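Local coordinates for protein acetohydroxyacid synthase small subunit Related (Bacteroides thetaiotaomicron, PDB 2F06) that is of unknown function but pairs two ACT domains and binds histidine, consistent with a regulatory role in sensing amino acids, at residues Gly18-Thr21 / Glu22-Val26; Val52-Pro55 / Asp56-Tyr59; Leu135-Ala138 / Ser139-Tyr142. One frame throughout, in Å; residues are numbered along the deposited sequence.

Interaction 1. Residues Gly18-Thr21 / Glu22-Val26; sequences GRLT and EVTEV
The N-terminal turns of helix 19-29, the first helix of the ACT domain pair, bring Arg19 and Thr21 against Glu22, Thr24 and Glu25. Gly18 is the N-cap, with a positive phi that glycine adopts readily, and its carbonyl O lies 3.4 Å from CG of Glu22. Arg19 and Glu22, one turn apart, form a salt bridge. NE of Arg19 is 3.4 Å from OE1 of Glu22 and makes a weak hydrogen bond to OE2 of the same carboxylate, while the guanidinium and carboxylate planes lie 46° apart. This is a loose, skewed pairing rather than a flat two-pronged one, and the stronger polar partner of Arg19 is Glu14, in a salt bridge through NH1.

Leu20 and Val23 pack on Leu48 of strand 46-52, and Val23 and Glu22 also reach Phe67. Leu20 and Thr21 touch Leu90 of the second subunit, and Thr24 touches Ala87 of that subunit, so this helix also takes part in the subunit contact.

Along the backbone, Val23 N bonds to Arg19 O and Thr24 N to Leu20 O in ordinary helical fashion. Thr21 O carries two donors. Glu25 N approaches Thr21 O almost straight on at 2.8 Å, and the Thr24 hydroxyl, set between backbone N and carbonyl carbon by a chi1 of 53°, folds back toward the preceding turn, its OG1 donating to Thr21 O from 2.8 Å at a C=O...O angle of 119°.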
loop_
_atom_site.group_PDB
_atom_site.type_symbol
_atom_site.label_atom_id
_atom_site.label_comp_id
_atom_site.label_asym_id
_atom_site.label_seq_id
_atom_site.Cartn_x
_atom_site.Cartn_y
_atom_site.Cartn_z
ATOM N N GLY A 18 -14.709 9.964 -9.313
ATOM C CA GLY A 18 -15.407 9.175 -8.350
ATOM C C GLY A 18 -15.651 9.667 -6.945
ATOM O O GLY A 18 -16.168 10.766 -6.680
ATOM N N ARG A 19 -15.278 8.762 -6.072
ATOM C CA ARG A 19 -15.672 8.716 -4.700
ATOM C C ARG A 19 -14.929 9.697 -3.867
ATOM O O ARG A 19 -15.457 10.127 -2.858
ATOM C CB ARG A 19 -15.488 7.275 -4.162
ATOM C CG ARG A 19 -16.477 6.283 -4.853
ATOM C CD ARG A 19 -17.799 6.191 -4.124
ATOM N NE ARG A 19 -18.896 6.143 -5.094
ATOM C CZ ARG A 19 -19.676 5.088 -5.340
ATOM N NH1 ARG A 19 -19.538 3.948 -4.674
ATOM N NH2 ARG A 19 -20.603 5.173 -6.252
ATOM N N LEU A 20 -13.708 10.056 -4.274
ATOM C CA LEU A 20 -12.957 11.039 -3.482
ATOM C C LEU A 20 -13.680 12.428 -3.504
ATOM O O LEU A 20 -13.734 13.148 -2.480
ATOM C CB LEU A 20 -11.496 11.134 -3.946
ATOM C CG LEU A 20 -10.744 12.334 -3.358
ATOM C CD1 LEU A 20 -10.421 12.272 -1.787
ATOM C CD2 LEU A 20 -9.517 12.566 -4.270
ATOM N N THR A 21 -14.228 12.773 -4.660
ATOM C CA THR A 21 -14.950 14.029 -4.770
ATOM C C THR A 21 -16.209 14.038 -3.888
ATOM O O THR A 21 -16.400 14.965 -3.077
ATOM C CB THR A 21 -15.297 14.343 -6.223
ATOM O OG1 THR A 21 -14.077 14.345 -6.944
ATOM C CG2 THR A 21 -15.958 15.704 -6.354
ATOM N N GLU A 22 -17.009 12.990 -3.997
ATOM C CA GLU A 22 -18.130 12.803 -3.076
ATOM C C GLU A 22 -17.746 12.868 -1.611
ATOM O O GLU A 22 -18.498 13.437 -0.867
ATOM C CB GLU A 22 -18.850 11.499 -3.314
ATOM C CG GLU A 22 -18.930 11.094 -4.737
ATOM C CD GLU A 22 -19.528 9.715 -4.889
ATOM O OE1 GLU A 22 -19.851 9.099 -3.822
ATOM O OE2 GLU A 22 -19.669 9.266 -6.067
ATOM N N VAL A 23 -16.602 12.298 -1.182
ATOM C CA VAL A 23 -16.203 12.354 0.235
ATOM C C VAL A 23 -15.924 13.784 0.626
ATOM O O VAL A 23 -16.256 14.262 1.739
ATOM C CB VAL A 23 -14.847 11.549 0.550
ATOM C CG1 VAL A 23 -14.225 12.009 1.895
ATOM C CG2 VAL A 23 -15.081 10.119 0.568
ATOM N N THR A 24 -15.247 14.491 -0.243
ATOM C CA THR A 24 -14.933 15.890 0.117
ATOM C C THR A 24 -16.195 16.747 0.087
ATOM O O THR A 24 -16.284 17.738 0.835
ATOM C CB THR A 24 -13.849 16.529 -0.785
ATOM O OG1 THR A 24 -14.221 16.383 -2.160
ATOM C CG2 THR A 24 -12.429 15.852 -0.468
ATOM N N GLU A 25 -17.128 16.364 -0.764
ATOM C CA GLU A 25 -18.488 16.964 -0.767
ATOM C C GLU A 25 -19.342 16.712 0.502
ATOM O O GLU A 25 -19.942 17.640 1.024
ATOM C CB GLU A 25 -19.235 16.565 -2.035
ATOM C CG GLU A 25 -18.620 17.257 -3.298
ATOM C CD GLU A 25 -19.325 16.957 -4.624
ATOM O OE1 GLU A 25 -20.162 16.001 -4.713
ATOM O OE2 GLU A 25 -19.062 17.725 -5.604
ATOM N N VAL A 26 -19.477 15.473 0.948
ATOM C CA VAL A 26 -19.958 15.162 2.327
ATOM C C VAL A 26 -19.374 16.042 3.432
ATOM O O VAL A 26 -20.118 16.626 4.218
ATOM C CB VAL A 26 -19.757 13.673 2.752
ATOM C CG1 VAL A 26 -20.360 13.445 4.157
ATOM C CG2 VAL A 26 -20.470 12.761 1.765
#

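Interaction 2. Residues Val52-Pro55 / Asp56-Tyr59; sequences VSDP and DKAY
Asp54 and Lys57 cross at about a right angle, the carboxylate of the first lying against the CB of the second at the start of helix 55-64. Asp54 extends its CG away from its own backbone N (chi1 -176°), which carries the carboxylate over the first turn and lets it cap the helix: OD1 accepts from Lys57 N at 3.1 Å. The N-H points nearly straight at the oxygen (167°) but meets it from well above the carboxylate plane. Asp54 OD2 rests 3.4 Å from Lys57 CB, whereas Lys57 NZ stays 5.5 Å from that oxygen and makes a weak hydrogen bond to Glu30 O.

Asp54 is thus a side-chain N-cap followed by a proline, whose N has no hydrogen to be satisfied at the helix start. A water extends the cap, donating to Asp54 OD1 at 2.7 Å and accepting from Asp56 N, so the N-H of Asp56 is served as well. The main chain takes over with Ala58 N to Asp54 O and Tyr59 N to Pro55 O. On the inner side, Val52 CG2 packs 3.8 Å from Ala58 CB.

Around this turn, Asp56 forms a salt bridge with Lys7 and Pro55 leans on Tyr142. Ala58 faces Leu9 of strand 5-13 as well as Ile32, and Tyr59 lies on Val69 and Ile71 of strand 69-80, which seats the helix against these two strands of the sheet.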
loop_
_atom_site.group_PDB
_atom_site.type_symbol
_atom_site.label_atom_id
_atom_site.label_comp_id
_atom_site.label_asym_id
_atom_site.label_seq_id
_atom_site.Cartn_x
_atom_site.Cartn_y
_atom_site.Cartn_z
ATOM N N VAL A 52 -9.449 16.187 10.282
ATOM C CA VAL A 52 -10.529 17.142 10.041
ATOM C C VAL A 52 -10.832 18.015 11.303
ATOM O O VAL A 52 -10.318 17.711 12.395
ATOM C CB VAL A 52 -11.822 16.427 9.558
ATOM C CG1 VAL A 52 -11.517 15.609 8.245
ATOM C CG2 VAL A 52 -12.419 15.517 10.670
ATOM N N SER A 53 -11.679 19.041 11.143
ATOM C CA SER A 53 -11.996 19.989 12.253
ATOM C C SER A 53 -12.912 19.427 13.362
ATOM O O SER A 53 -12.867 19.892 14.515
ATOM C CB SER A 53 -12.580 21.290 11.710
ATOM O OG SER A 53 -13.721 21.017 10.927
ATOM N N ASP A 54 -13.727 18.434 13.004
ATOM C CA ASP A 54 -14.631 17.762 13.929
ATOM C C ASP A 54 -14.715 16.264 13.552
ATOM O O ASP A 54 -15.584 15.867 12.761
ATOM C CB ASP A 54 -16.012 18.483 13.931
ATOM C CG ASP A 54 -16.993 17.912 14.941
ATOM O OD1 ASP A 54 -16.794 16.781 15.436
ATOM O OD2 ASP A 54 -18.023 18.609 15.209
ATOM N N PRO A 55 -13.782 15.432 14.075
ATOM C CA PRO A 55 -13.775 14.022 13.616
ATOM C C PRO A 55 -15.050 13.195 13.900
ATOM O O PRO A 55 -15.436 12.390 13.061
ATOM C CB PRO A 55 -12.512 13.408 14.259
ATOM C CG PRO A 55 -12.129 14.286 15.339
ATOM C CD PRO A 55 -12.692 15.709 15.017
ATOM N N ASP A 56 -15.730 13.448 15.013
ATOM C CA ASP A 56 -16.941 12.698 15.375
ATOM C C ASP A 56 -18.128 13.035 14.452
ATOM O O ASP A 56 -18.849 12.132 14.011
ATOM C CB ASP A 56 -17.317 12.900 16.848
ATOM C CG ASP A 56 -16.232 12.390 17.816
ATOM O OD1 ASP A 56 -15.437 11.440 17.504
ATOM O OD2 ASP A 56 -16.187 12.962 18.927
ATOM N N LYS A 57 -18.301 14.323 14.172
ATOM C CA LYS A 57 -19.348 14.778 13.241
ATOM C C LYS A 57 -19.038 14.238 11.833
ATOM O O LYS A 57 -19.943 13.765 11.139
ATOM C CB LYS A 57 -19.434 16.298 13.217
ATOM C CG LYS A 57 -20.609 16.785 12.464
ATOM C CD LYS A 57 -20.908 18.231 12.769
ATOM C CE LYS A 57 -20.998 18.957 11.478
ATOM N NZ LYS A 57 -21.921 20.076 11.616
ATOM N N ALA A 58 -17.765 14.323 11.425
ATOM C CA ALA A 58 -17.313 13.803 10.139
ATOM C C ALA A 58 -17.531 12.319 9.990
ATOM O O ALA A 58 -18.109 11.878 8.961
ATOM C CB ALA A 58 -15.875 14.108 9.898
ATOM N N TYR A 59 -17.102 11.561 10.990
ATOM C CA TYR A 59 -17.378 10.125 11.012
ATOM C C TYR A 59 -18.865 9.756 10.845
ATOM O O TYR A 59 -19.222 8.862 10.077
ATOM C CB TYR A 59 -16.828 9.505 12.295
ATOM C CG TYR A 59 -17.085 8.024 12.503
ATOM C CD1 TYR A 59 -16.185 7.092 12.030
ATOM C CD2 TYR A 59 -18.179 7.582 13.239
ATOM C CE1 TYR A 59 -16.353 5.772 12.232
ATOM C CE2 TYR A 59 -18.383 6.239 13.435
ATOM C CZ TYR A 59 -17.446 5.346 12.931
ATOM O OH TYR A 59 -17.567 4.006 13.126
HETATM O O HOH W 1 -15.082 15.650 17.115
#

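Interaction 3. Residues Leu135-Ala138 / Ser139-Tyr142; sequences LLAA and SDLY
Tyr142 lays one face of its ring over the carbonyl O of Ala138, which sits 3.3 Å above the ring plane, displaced toward the rim near CG. Ala138 O also accepts from Tyr142 N at 3.1 Å, so Tyr142 meets it both with its backbone and with its ring. A chi1 of -58° brings the ring back along the short helix 138-141, and its far end also packs on the Ala138 methyl, Ala138 CB lying 4.0 Å from Tyr142 CZ.

At the start of the helix, Asp140 reaches back to the N-cap residue. Asp140 OD2 accepts from Ala137 N at 3.1 Å, on the anti side and somewhat out of the carboxylate plane, with the N-H bent to 141°. This is one half of a capping box; the N-cap alanine has no polar side chain to return the bond. Ala137 O receives Leu141 N at 3.2 Å, with a weak bond from Asp140 N beside it. On the inner side the branches of Leu136 and Leu141 cross at about a right angle, their CD1 atoms 3.7 Å apart.

In the next shell, Leu136 pairs through its backbone with Gly76, joining strand 134-136 to strand 69-80 of the ACT sheet. The helix then returns to strand 5-13, with Leu141 and Tyr142 on Ala6 and Tyr142 OH hydrogen-bonded to Lys7 N, so the C-terminal end of the chain meets its N-terminal part. With an alanine here instead of Tyr142, Lys7 N would probably lose its hydroxyl partner and Ala138 its aromatic cover.

The Asp140 carboxylate, besides holding the Ala137 N-H, would probably be favoured by its place at the positive, N-terminal end of the helix.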
loop_
_atom_site.group_PDB
_atom_site.type_symbol
_atom_site.label_atom_id
_atom_site.label_comp_id
_atom_site.label_asym_id
_atom_site.label_seq_id
_atom_site.Cartn_x
_atom_site.Cartn_y
_atom_site.Cartn_z
ATOM N N LEU A 135 4.604 19.261 20.969
ATOM C CA LEU A 135 3.542 18.356 20.577
ATOM C C LEU A 135 2.396 19.273 20.280
ATOM O O LEU A 135 2.309 20.385 20.862
ATOM C CB LEU A 135 3.182 17.385 21.705
ATOM C CG LEU A 135 4.068 16.134 21.808
ATOM C CD1 LEU A 135 4.263 15.629 23.256
ATOM C CD2 LEU A 135 3.435 15.082 20.936
ATOM N N LEU A 136 1.493 18.824 19.426
ATOM C CA LEU A 136 0.208 19.564 19.223
ATOM C C LEU A 136 -0.926 18.905 20.030
ATOM O O LEU A 136 -1.053 17.666 20.046
ATOM C CB LEU A 136 -0.124 19.623 17.756
ATOM C CG LEU A 136 0.879 20.299 16.796
ATOM C CD1 LEU A 136 0.373 20.149 15.346
ATOM C CD2 LEU A 136 1.101 21.782 17.055
ATOM N N ALA A 137 -1.713 19.693 20.750
ATOM C CA ALA A 137 -2.949 19.178 21.352
ATOM C C ALA A 137 -3.801 18.649 20.193
ATOM O O ALA A 137 -3.686 19.174 19.068
ATOM C CB ALA A 137 -3.676 20.282 22.044
ATOM N N ALA A 138 -4.639 17.625 20.410
ATOM C CA ALA A 138 -5.473 17.129 19.277
ATOM C C ALA A 138 -6.259 18.304 18.712
ATOM O O ALA A 138 -6.373 18.443 17.556
ATOM C CB ALA A 138 -6.439 16.063 19.752
ATOM N N SER A 139 -6.801 19.146 19.585
ATOM C CA SER A 139 -7.599 20.305 19.188
ATOM C C SER A 139 -6.821 21.310 18.337
ATOM O O SER A 139 -7.406 21.879 17.430
ATOM C CB SER A 139 -8.212 20.917 20.437
ATOM O OG SER A 139 -7.207 21.526 21.192
ATOM N N ASP A 140 -5.507 21.468 18.559
ATOM C CA ASP A 140 -4.647 22.311 17.700
ATOM C C ASP A 140 -4.569 21.758 16.280
ATOM O O ASP A 140 -4.635 22.474 15.273
ATOM C CB ASP A 140 -3.192 22.395 18.210
ATOM C CG ASP A 140 -3.004 23.228 19.461
ATOM O OD1 ASP A 140 -3.667 24.277 19.647
ATOM O OD2 ASP A 140 -2.131 22.776 20.285
ATOM N N LEU A 141 -4.428 20.446 16.200
ATOM C CA LEU A 141 -4.389 19.751 14.959
ATOM C C LEU A 141 -5.710 19.900 14.147
ATOM O O LEU A 141 -5.675 20.139 12.923
ATOM C CB LEU A 141 -4.027 18.289 15.228
ATOM C CG LEU A 141 -3.310 17.440 14.226
ATOM C CD1 LEU A 141 -2.089 18.064 13.550
ATOM C CD2 LEU A 141 -2.959 16.051 14.853
ATOM N N TYR A 142 -6.848 19.734 14.811
ATOM C CA TYR A 142 -8.162 19.927 14.164
ATOM C C TYR A 142 -8.504 21.366 13.642
ATOM O O TYR A 142 -9.547 21.602 12.988
ATOM C CB TYR A 142 -9.240 19.578 15.200
ATOM C CG TYR A 142 -9.166 18.155 15.778
ATOM C CD1 TYR A 142 -8.462 17.099 15.133
ATOM C CD2 TYR A 142 -9.805 17.877 16.986
ATOM C CE1 TYR A 142 -8.455 15.796 15.691
ATOM C CE2 TYR A 142 -9.767 16.600 17.561
ATOM C CZ TYR A 142 -9.136 15.569 16.898
ATOM O OH TYR A 142 -9.166 14.347 17.535
#

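Overall arrangement
All three contacts lie at helix starts, along one ACT domain pair. Interactions 2 and 3 meet directly, their centres about 14 Å apart: Pro55 CG is 3.6 Å from Tyr142 CZ. Interaction 1 is about 15 Å between centres from interaction 2, though Val26 reaches Ala61 and Leu62 farther along helix 55-64, and about 25 Å from interaction 3. The histidine pocket is formed by the run Pro80 to Leu86 with Ser105 and Ala112. Interaction 1 is nearest to a bound histidine: the Thr24 side chain is about 6 Å away and touches Ala87 of the second subunit, next to that run. Val52 is about 8 Å and Leu141 about 11 Å from a histidine.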